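Local coordinates for protein peptide amidase (Stenotrophomonas maltophilia, PDB 1M22) that probably hydrolyses amide bonds as a peptide amidase of the amidase signature family, working through an active-site serine nucleophile, at residues N135-D140 and E369-A374; S189-A194 and S446-M451; A415-V420 and G460-G465. All coordinates share one frame; numbering follows the deposited sequence.

Interaction 1 (N135-D140 and E369-A374)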
loop_
_atom_site.group_PDB
_atom_site.type_symbol
_atom_site.label_atom_id
_atom_site.label_comp_id
_atom_site.label_asym_id
_atom_site.label_seq_id
_atom_site.Cartn_x
_atom_site.Cartn_y
_atom_site.Cartn_z
ATOM N N ASN A 135 12.427 1.092 -1.402
ATOM C CA ASN A 135 13.169 0.056 -2.108
ATOM C C ASN A 135 13.752 0.472 -3.454
ATOM O O ASN A 135 13.914 -0.359 -4.347
ATOM C CB ASN A 135 12.320 -1.212 -2.272
ATOM C CG ASN A 135 13.166 -2.430 -2.598
ATOM O OD1 ASN A 135 14.290 -2.558 -2.112
ATOM N ND2 ASN A 135 12.631 -3.331 -3.414
ATOM N N PHE A 136 14.068 1.752 -3.604
ATOM C CA PHE A 136 14.691 2.190 -4.846
ATOM C C PHE A 136 16.069 2.757 -4.523
ATOM O O PHE A 136 16.432 3.838 -4.983
ATOM C CB PHE A 136 13.848 3.245 -5.568
ATOM C CG PHE A 136 14.108 3.297 -7.046
ATOM C CD1 PHE A 136 13.640 2.284 -7.875
ATOM C CD2 PHE A 136 14.861 4.324 -7.603
ATOM C CE1 PHE A 136 13.918 2.289 -9.240
ATOM C CE2 PHE A 136 15.145 4.341 -8.971
ATOM C CZ PHE A 136 14.671 3.319 -9.790
ATOM N N ARG A 137 16.839 2.020 -3.725
ATOM C CA ARG A 137 18.172 2.471 -3.350
ATOM C C ARG A 137 19.284 1.606 -3.924
ATOM O O ARG A 137 20.199 2.122 -4.565
ATOM C CB ARG A 137 18.327 2.524 -1.830
ATOM C CG ARG A 137 19.506 3.387 -1.402
ATOM C CD ARG A 137 19.890 3.166 0.045
ATOM N NE ARG A 137 20.665 1.942 0.230
ATOM C CZ ARG A 137 21.118 1.529 1.409
ATOM N NH1 ARG A 137 20.866 2.240 2.497
ATOM N NH2 ARG A 137 21.840 0.418 1.497
ATOM N N GLY A 138 19.217 0.296 -3.698
ATOM C CA GLY A 138 20.270 -0.568 -4.211
ATOM C C GLY A 138 19.861 -1.969 -4.619
ATOM O O GLY A 138 18.701 -2.357 -4.468
ATOM N N ASN A 139 20.822 -2.726 -5.148
ATOM C CA ASN A 139 20.585 -4.104 -5.571
ATOM C C ASN A 139 20.656 -5.025 -4.355
ATOM O O ASN A 139 21.289 -4.693 -3.356
ATOM C CB ASN A 139 21.638 -4.565 -6.590
ATOM C CG ASN A 139 21.684 -3.696 -7.830
ATOM O OD1 ASN A 139 20.656 -3.235 -8.320
ATOM N ND2 ASN A 139 22.886 -3.489 -8.361
ATOM N N ASP A 140 20.015 -6.186 -4.451
ATOM C CA ASP A 140 20.010 -7.160 -3.362
ATOM C C ASP A 140 19.574 -6.537 -2.044
ATOM O O ASP A 140 20.119 -6.845 -0.982
ATOM C CB ASP A 140 21.399 -7.783 -3.186
ATOM C CG ASP A 140 21.911 -8.434 -4.452
ATOM O OD1 ASP A 140 21.117 -9.103 -5.147
ATOM O OD2 ASP A 140 23.114 -8.287 -4.750
ATOM N N GLU A 369 23.253 1.214 -5.533
ATOM C CA GLU A 369 23.396 1.164 -6.984
ATOM C C GLU A 369 22.289 1.847 -7.779
ATOM O O GLU A 369 22.549 2.417 -8.837
ATOM C CB GLU A 369 23.526 -0.291 -7.449
ATOM C CG GLU A 369 24.720 -1.025 -6.848
ATOM C CD GLU A 369 24.373 -1.838 -5.610
ATOM O OE1 GLU A 369 23.398 -1.502 -4.908
ATOM O OE2 GLU A 369 25.092 -2.819 -5.326
ATOM N N LEU A 370 21.054 1.788 -7.289
ATOM C CA LEU A 370 19.954 2.424 -8.004
ATOM C C LEU A 370 20.059 3.944 -7.916
ATOM O O LEU A 370 19.746 4.645 -8.878
ATOM C CB LEU A 370 18.603 1.934 -7.467
ATOM C CG LEU A 370 18.323 0.455 -7.759
ATOM C CD1 LEU A 370 17.006 0.051 -7.115
ATOM C CD2 LEU A 370 18.275 0.217 -9.265
ATOM N N LEU A 371 20.503 4.453 -6.769
ATOM C CA LEU A 371 20.675 5.895 -6.617
ATOM C C LEU A 371 21.751 6.354 -7.596
ATOM O O LEU A 371 21.597 7.363 -8.279
ATOM C CB LEU A 371 21.120 6.257 -5.198
ATOM C CG LEU A 371 20.226 5.868 -4.019
ATOM C CD1 LEU A 371 20.760 6.525 -2.757
ATOM C CD2 LEU A 371 18.789 6.317 -4.275
ATOM N N VAL A 372 22.843 5.594 -7.652
ATOM C CA VAL A 372 23.958 5.909 -8.533
ATOM C C VAL A 372 23.543 5.877 -10.000
ATOM O O VAL A 372 23.883 6.779 -10.762
ATOM C CB VAL A 372 25.128 4.925 -8.292
ATOM C CG1 VAL A 372 26.219 5.124 -9.342
ATOM C CG2 VAL A 372 25.700 5.146 -6.893
ATOM N N GLU A 373 22.805 4.848 -10.402
ATOM C CA GLU A 373 22.375 4.766 -11.790
ATOM C C GLU A 373 21.390 5.881 -12.129
ATOM O O GLU A 373 21.464 6.479 -13.202
ATOM C CB GLU A 373 21.748 3.401 -12.089
ATOM C CG GLU A 373 21.225 3.288 -13.513
ATOM C CD GLU A 373 21.083 1.855 -13.990
ATOM O OE1 GLU A 373 20.704 0.987 -13.177
ATOM O OE2 GLU A 373 21.337 1.604 -15.188
ATOM N N ALA A 374 20.471 6.171 -11.213
ATOM C CA ALA A 374 19.489 7.222 -11.446
ATOM C C ALA A 374 20.145 8.597 -11.584
ATOM O O ALA A 374 19.735 9.412 -12.408
ATOM C CB ALA A 374 18.466 7.244 -10.311
HETATM O O HOH W 1 23.906 -4.083 -3.150
#
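The first turn of helix 369-375 rests on the loop that follows helix 132-135, with Arg-137 O facing the leading backbone N-H groups of the helix. Leu-371 N donates to Arg-137 O at 3.2 Å. Leu-370 N is nearer to Arg-137 O, at 2.9 Å, but its N-H...O angle of 128° makes that bond weak. One loop carbonyl thus serves two successive amides of the helix start. A second polar link runs through the side chain of Glu-369: its OE1 accepts from Asn-139 N at 2.9 Å, the donor standing above the carboxylate, 57° out of its plane. The Glu-369 chain is bent at chi2 (95°), which turns CD back over the loop. Water 1 donates to both Asn-139 O and Glu-369 OE2, so OE1 is held directly by the loop and OE2 through a water. The amide of Asn-139 lies obliquely across the aliphatic part of Glu-369, ND2 being 3.4 Å from Glu-369 CB. Apolar contacts add to these polar links. Leu-370 CD1 sits 4.1 Å above one face of the Phe-136 ring, offset toward the rim, while Arg-137 CG meets Leu-371 CD1 at 3.6 Å. Phe-136 also packs on Leu-326 of helix 319-340, and the Asn-135 side chain touches active-site Ser-165. The guanidinium of Arg-137 turns to other partners: a salt bridge to Glu-132, hydrogen bonds to the carbonyls of Glu-362 and Gly-367, and a cation-pi contact with Phe-366. Leu-371 CD2 closes on Phe-136 O at 3.5 Å, and this buried carbonyl oxygen has no polar partner in the model. The positive end of the helix dipole would favour the carbonyl of Arg-137 and the carboxylate of Glu-369, so the junction is probably electrostatically favourable despite one weak bond and one unsatisfied oxygen.

Interaction 2 (S189-A194 and S446-M451)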
loop_
_atom_site.group_PDB
_atom_site.type_symbol
_atom_site.label_atom_id
_atom_site.label_comp_id
_atom_site.label_asym_id
_atom_site.label_seq_id
_atom_site.Cartn_x
_atom_site.Cartn_y
_atom_site.Cartn_z
ATOM N N SER A 189 4.559 -2.541 -4.073
ATOM C CA SER A 189 4.709 -2.083 -2.689
ATOM C C SER A 189 3.492 -2.001 -1.776
ATOM O O SER A 189 3.650 -1.784 -0.572
ATOM C CB SER A 189 5.464 -0.758 -2.653
ATOM O OG SER A 189 6.848 -0.982 -2.880
ATOM N N ILE A 190 2.289 -2.128 -2.325
ATOM C CA ILE A 190 1.102 -2.161 -1.477
ATOM C C ILE A 190 0.550 -3.584 -1.477
ATOM O O ILE A 190 0.439 -4.211 -0.425
ATOM C CB ILE A 190 -0.025 -1.209 -1.955
ATOM C CG1 ILE A 190 0.313 0.236 -1.575
ATOM C CG2 ILE A 190 -1.365 -1.615 -1.317
ATOM C CD1 ILE A 190 -0.651 1.259 -2.138
ATOM N N VAL A 191 0.248 -4.116 -2.656
ATOM C CA VAL A 191 -0.350 -5.444 -2.715
ATOM C C VAL A 191 0.517 -6.602 -2.250
ATOM O O VAL A 191 0.002 -7.554 -1.669
ATOM C CB VAL A 191 -0.923 -5.752 -4.130
ATOM C CG1 VAL A 191 -2.025 -4.754 -4.459
ATOM C CG2 VAL A 191 0.175 -5.706 -5.182
ATOM N N CYS A 192 1.824 -6.527 -2.474
ATOM C CA CYS A 192 2.683 -7.624 -2.044
ATOM C C CYS A 192 2.771 -7.717 -0.521
ATOM O O CYS A 192 2.510 -8.778 0.049
ATOM C CB CYS A 192 4.080 -7.491 -2.650
ATOM S SG CYS A 192 4.898 -9.082 -2.862
ATOM N N PRO A 193 3.144 -6.619 0.162
ATOM C CA PRO A 193 3.205 -6.758 1.622
ATOM C C PRO A 193 1.824 -6.994 2.231
ATOM O O PRO A 193 1.699 -7.627 3.274
ATOM C CB PRO A 193 3.867 -5.455 2.081
ATOM C CG PRO A 193 3.581 -4.485 0.966
ATOM C CD PRO A 193 3.711 -5.331 -0.275
ATOM N N ALA A 194 0.774 -6.499 1.584
ATOM C CA ALA A 194 -0.558 -6.739 2.117
ATOM C C ALA A 194 -0.836 -8.248 2.085
ATOM O O ALA A 194 -1.262 -8.831 3.085
ATOM C CB ALA A 194 -1.603 -5.983 1.301
ATOM N N SER A 446 -5.487 -2.250 -8.564
ATOM C CA SER A 446 -5.296 -3.630 -8.144
ATOM C C SER A 446 -5.692 -3.709 -6.674
ATOM O O SER A 446 -5.603 -2.721 -5.946
ATOM C CB SER A 446 -3.847 -4.081 -8.356
ATOM O OG SER A 446 -2.936 -3.304 -7.611
ATOM N N LEU A 447 -6.130 -4.886 -6.242
ATOM C CA LEU A 447 -6.604 -5.066 -4.877
ATOM C C LEU A 447 -6.402 -6.512 -4.459
ATOM O O LEU A 447 -6.836 -7.428 -5.161
ATOM C CB LEU A 447 -8.098 -4.712 -4.845
ATOM C CG LEU A 447 -8.910 -4.511 -3.563
ATOM C CD1 LEU A 447 -10.312 -4.033 -3.935
ATOM C CD2 LEU A 447 -8.983 -5.803 -2.775
ATOM N N THR A 448 -5.740 -6.725 -3.325
ATOM C CA THR A 448 -5.522 -8.081 -2.838
ATOM C C THR A 448 -6.372 -8.339 -1.597
ATOM O O THR A 448 -6.511 -7.471 -0.737
ATOM C CB THR A 448 -4.020 -8.344 -2.522
ATOM O OG1 THR A 448 -3.854 -9.706 -2.103
ATOM C CG2 THR A 448 -3.516 -7.414 -1.430
ATOM N N VAL A 449 -6.952 -9.535 -1.535
ATOM C CA VAL A 449 -7.793 -9.968 -0.420
ATOM C C VAL A 449 -7.267 -11.307 0.097
ATOM O O VAL A 449 -6.932 -12.190 -0.688
ATOM C CB VAL A 449 -9.267 -10.181 -0.863
ATOM C CG1 VAL A 449 -10.122 -10.593 0.333
ATOM C CG2 VAL A 449 -9.808 -8.918 -1.504
ATOM N N PRO A 450 -7.183 -11.471 1.424
ATOM C CA PRO A 450 -6.692 -12.738 1.978
ATOM C C PRO A 450 -7.493 -13.932 1.461
ATOM O O PRO A 450 -8.724 -13.887 1.433
ATOM C CB PRO A 450 -6.874 -12.545 3.477
ATOM C CG PRO A 450 -6.627 -11.079 3.651
ATOM C CD PRO A 450 -7.401 -10.480 2.493
ATOM N N MET A 451 -6.808 -14.996 1.052
ATOM C CA MET A 451 -7.518 -16.169 0.563
ATOM C C MET A 451 -7.105 -17.466 1.254
ATOM O O MET A 451 -7.550 -18.548 0.877
ATOM C CB MET A 451 -7.365 -16.305 -0.956
ATOM C CG MET A 451 -6.035 -16.819 -1.454
ATOM S SD MET A 451 -6.244 -17.418 -3.153
ATOM C CE MET A 451 -7.342 -18.669 -2.877
#
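Thr-448 OG1 is hydrogen-bonded to Thr-417 OG1, just beyond strand 412-416, leaving the methyl branch of Thr-448 to meet the helix. With OG1 anti to the backbone N (chi1 -178°), CG2 falls between the backbone N and the carbonyl carbon and reaches between two helix residues. It touches Ala-194 CB at 3.6 Å and Val-191 O at 3.5 Å. Val-191, one turn before Ala-194, also brings CG1 within 3.6 Å of Ser-446 OG. Thr-448 and Ser-446, two apart in strand 446-454, thus present the same face to residues three apart in helix 191-196. Leu-447 and Val-449 point away from it and pack on Ala-477 of helix 470-484, so this strand of the central mixed sheet is covered by helices on both faces. The nucleophile Ser-189 lies just before the helix; its OG is hydrogen-bonded to OG of Ser-165, also of the active site, and Glu-185 OE1 accepts from the backbone N of both Ile-190 and Val-191. No hydrogen bond crosses the contact itself. Its cohesion therefore rests on van der Waals contacts of methyl groups, two of them against oxygen atoms, whereas polar bonds from outside the two segments hold the backbone beside Ser-189.

Interaction 3 (A415-V420 and G460-G465)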
loop_
_atom_site.group_PDB
_atom_site.type_symbol
_atom_site.label_atom_id
_atom_site.label_comp_id
_atom_site.label_asym_id
_atom_site.label_seq_id
_atom_site.Cartn_x
_atom_site.Cartn_y
_atom_site.Cartn_z
ATOM N N ALA A 415 -5.579 -13.594 -9.735
ATOM C CA ALA A 415 -4.459 -14.515 -9.630
ATOM C C ALA A 415 -3.930 -14.457 -8.214
ATOM O O ALA A 415 -4.285 -13.561 -7.449
ATOM C CB ALA A 415 -3.351 -14.092 -10.591
ATOM N N PRO A 416 -3.102 -15.437 -7.826
ATOM C CA PRO A 416 -2.561 -15.372 -6.466
ATOM C C PRO A 416 -1.688 -14.117 -6.528
ATOM O O PRO A 416 -1.072 -13.847 -7.561
ATOM C CB PRO A 416 -1.712 -16.636 -6.368
ATOM C CG PRO A 416 -2.365 -17.577 -7.336
ATOM C CD PRO A 416 -2.697 -16.679 -8.505
ATOM N N THR A 417 -1.631 -13.344 -5.451
ATOM C CA THR A 417 -0.832 -12.124 -5.458
ATOM C C THR A 417 0.666 -12.398 -5.552
ATOM O O THR A 417 1.375 -11.793 -6.359
ATOM C CB THR A 417 -1.125 -11.292 -4.201
ATOM O OG1 THR A 417 -2.538 -11.073 -4.113
ATOM C CG2 THR A 417 -0.406 -9.947 -4.257
ATOM N N THR A 418 1.137 -13.321 -4.724
ATOM C CA THR A 418 2.547 -13.680 -4.690
ATOM C C THR A 418 2.676 -14.970 -3.886
ATOM O O THR A 418 1.675 -15.625 -3.601
ATOM C CB THR A 418 3.381 -12.541 -4.038
ATOM O OG1 THR A 418 4.775 -12.866 -4.097
ATOM C CG2 THR A 418 2.968 -12.325 -2.581
ATOM N N GLY A 419 3.904 -15.347 -3.541
ATOM C CA GLY A 419 4.113 -16.549 -2.751
ATOM C C GLY A 419 4.040 -16.189 -1.278
ATOM O O GLY A 419 3.448 -15.170 -0.919
ATOM N N VAL A 420 4.635 -17.010 -0.417
ATOM C CA VAL A 420 4.609 -16.726 1.013
ATOM C C VAL A 420 5.901 -16.085 1.495
ATOM O O VAL A 420 6.908 -16.067 0.788
ATOM C CB VAL A 420 4.358 -18.001 1.842
ATOM C CG1 VAL A 420 3.004 -18.587 1.487
ATOM C CG2 VAL A 420 5.468 -19.013 1.599
ATOM N N GLY A 460 -2.655 -14.223 -0.700
ATOM C CA GLY A 460 -3.761 -13.382 -1.118
ATOM C C GLY A 460 -4.229 -13.599 -2.542
ATOM O O GLY A 460 -3.514 -14.168 -3.373
ATOM N N LEU A 461 -5.457 -13.163 -2.803
ATOM C CA LEU A 461 -6.063 -13.239 -4.127
ATOM C C LEU A 461 -6.050 -11.818 -4.691
ATOM O O LEU A 461 -6.614 -10.886 -4.095
ATOM C CB LEU A 461 -7.504 -13.747 -4.035
ATOM C CG LEU A 461 -8.255 -13.853 -5.365
ATOM C CD1 LEU A 461 -7.589 -14.894 -6.254
ATOM C CD2 LEU A 461 -9.703 -14.224 -5.095
ATOM N N LEU A 462 -5.397 -11.659 -5.835
ATOM C CA LEU A 462 -5.270 -10.363 -6.488
ATOM C C LEU A 462 -6.349 -10.111 -7.529
ATOM O O LEU A 462 -6.677 -10.998 -8.318
ATOM C CB LEU A 462 -3.907 -10.270 -7.173
ATOM C CG LEU A 462 -3.594 -8.984 -7.936
ATOM C CD1 LEU A 462 -3.291 -7.871 -6.955
ATOM C CD2 LEU A 462 -2.405 -9.218 -8.856
ATOM N N PHE A 463 -6.898 -8.900 -7.510
ATOM C CA PHE A 463 -7.900 -8.462 -8.482
ATOM C C PHE A 463 -7.301 -7.266 -9.224
ATOM O O PHE A 463 -6.763 -6.350 -8.599
ATOM C CB PHE A 463 -9.194 -7.977 -7.814
ATOM C CG PHE A 463 -10.005 -9.056 -7.153
ATOM C CD1 PHE A 463 -9.611 -9.593 -5.933
ATOM C CD2 PHE A 463 -11.192 -9.507 -7.729
ATOM C CE1 PHE A 463 -10.387 -10.560 -5.291
ATOM C CE2 PHE A 463 -11.974 -10.473 -7.097
ATOM C CZ PHE A 463 -11.569 -11.000 -5.875
ATOM N N MET A 464 -7.387 -7.273 -10.551
ATOM C CA MET A 464 -6.888 -6.157 -11.359
ATOM C C MET A 464 -7.960 -5.760 -12.368
ATOM O O MET A 464 -8.673 -6.616 -12.896
ATOM C CB MET A 464 -5.605 -6.532 -12.112
ATOM C CG MET A 464 -4.393 -6.808 -11.225
ATOM S SD MET A 464 -2.845 -6.949 -12.166
ATOM C CE MET A 464 -3.128 -8.482 -13.048
ATOM N N GLY A 465 -8.073 -4.461 -12.624
ATOM C CA GLY A 465 -9.057 -3.975 -13.575
ATOM C C GLY A 465 -8.492 -2.838 -14.402
ATOM O O GLY A 465 -7.336 -2.452 -14.229
HETATM O O HOH W 2 -0.086 -14.188 -1.862
#
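Ala-415 and Leu-462 form an antiparallel hydrogen-bonded pair, which joins strand 412-416 to strand 457-464 in the central sheet. Of its two backbone bonds, Leu-462 N to Ala-415 O is the shorter, 2.7 Å, with an N-H...O angle of 163°; Ala-415 N to Leu-462 O is 3.2 Å. Thr-417 N continues the pattern to Gly-460 O at 2.9 Å, with a similar angle of 165°. Between these bonds, Pro-416 and Leu-461 make a non-hydrogen-bonded pair, and Pro-416 CA adds a CA-H...O contact to Gly-460 O.

Water supplies a further link where the strands separate: water 2 accepts from Gly-460 N at 2.8 Å and, more distantly, from Thr-418 N.

Side-chain contacts are few. Leu-462 CB packs against Thr-417 OG1 at 3.4 Å, the hydroxyl being brought there by a chi1 of -54°, with OG1 beside the backbone N. That oxygen has its hydrogen-bond partner in Thr-448 OG1 of strand 446-454. On the other side Leu-461 CD1 approaches Ala-415 O at 3.8 Å.

Pro-416 has no N-H, yet at a non-hydrogen-bonded position it costs this pairing no bond. The direct backbone bonds carry the join, and the water lets two amides find a common acceptor after the strand ends at Pro-416.

Overall arrangement
Interactions 2 and 3 are neighbours, their centres 7 Å apart, and share the sheet: strand 446-454 pairs with strand 457-464 through Leu-461 N and Val-449 O, 2.8 Å apart. Thr-417 CG2 also packs on Val-191 O at 3.5 Å, so helix 191-196, part of interaction 2, also touches interaction 3. Interaction 1 stands apart, about 24 Å from interaction 2 and 27 Å from interaction 3 between centres. The active site relates them: segment 189-194 of interaction 2 carries the nucleophile Ser-189, though Ser-189 does not touch the strand; the Asn-135 side chain of interaction 1 lies about 4 Å from that of active-site Ser-165, and the Thr-417 side chain about 11 Å from that of Ser-189.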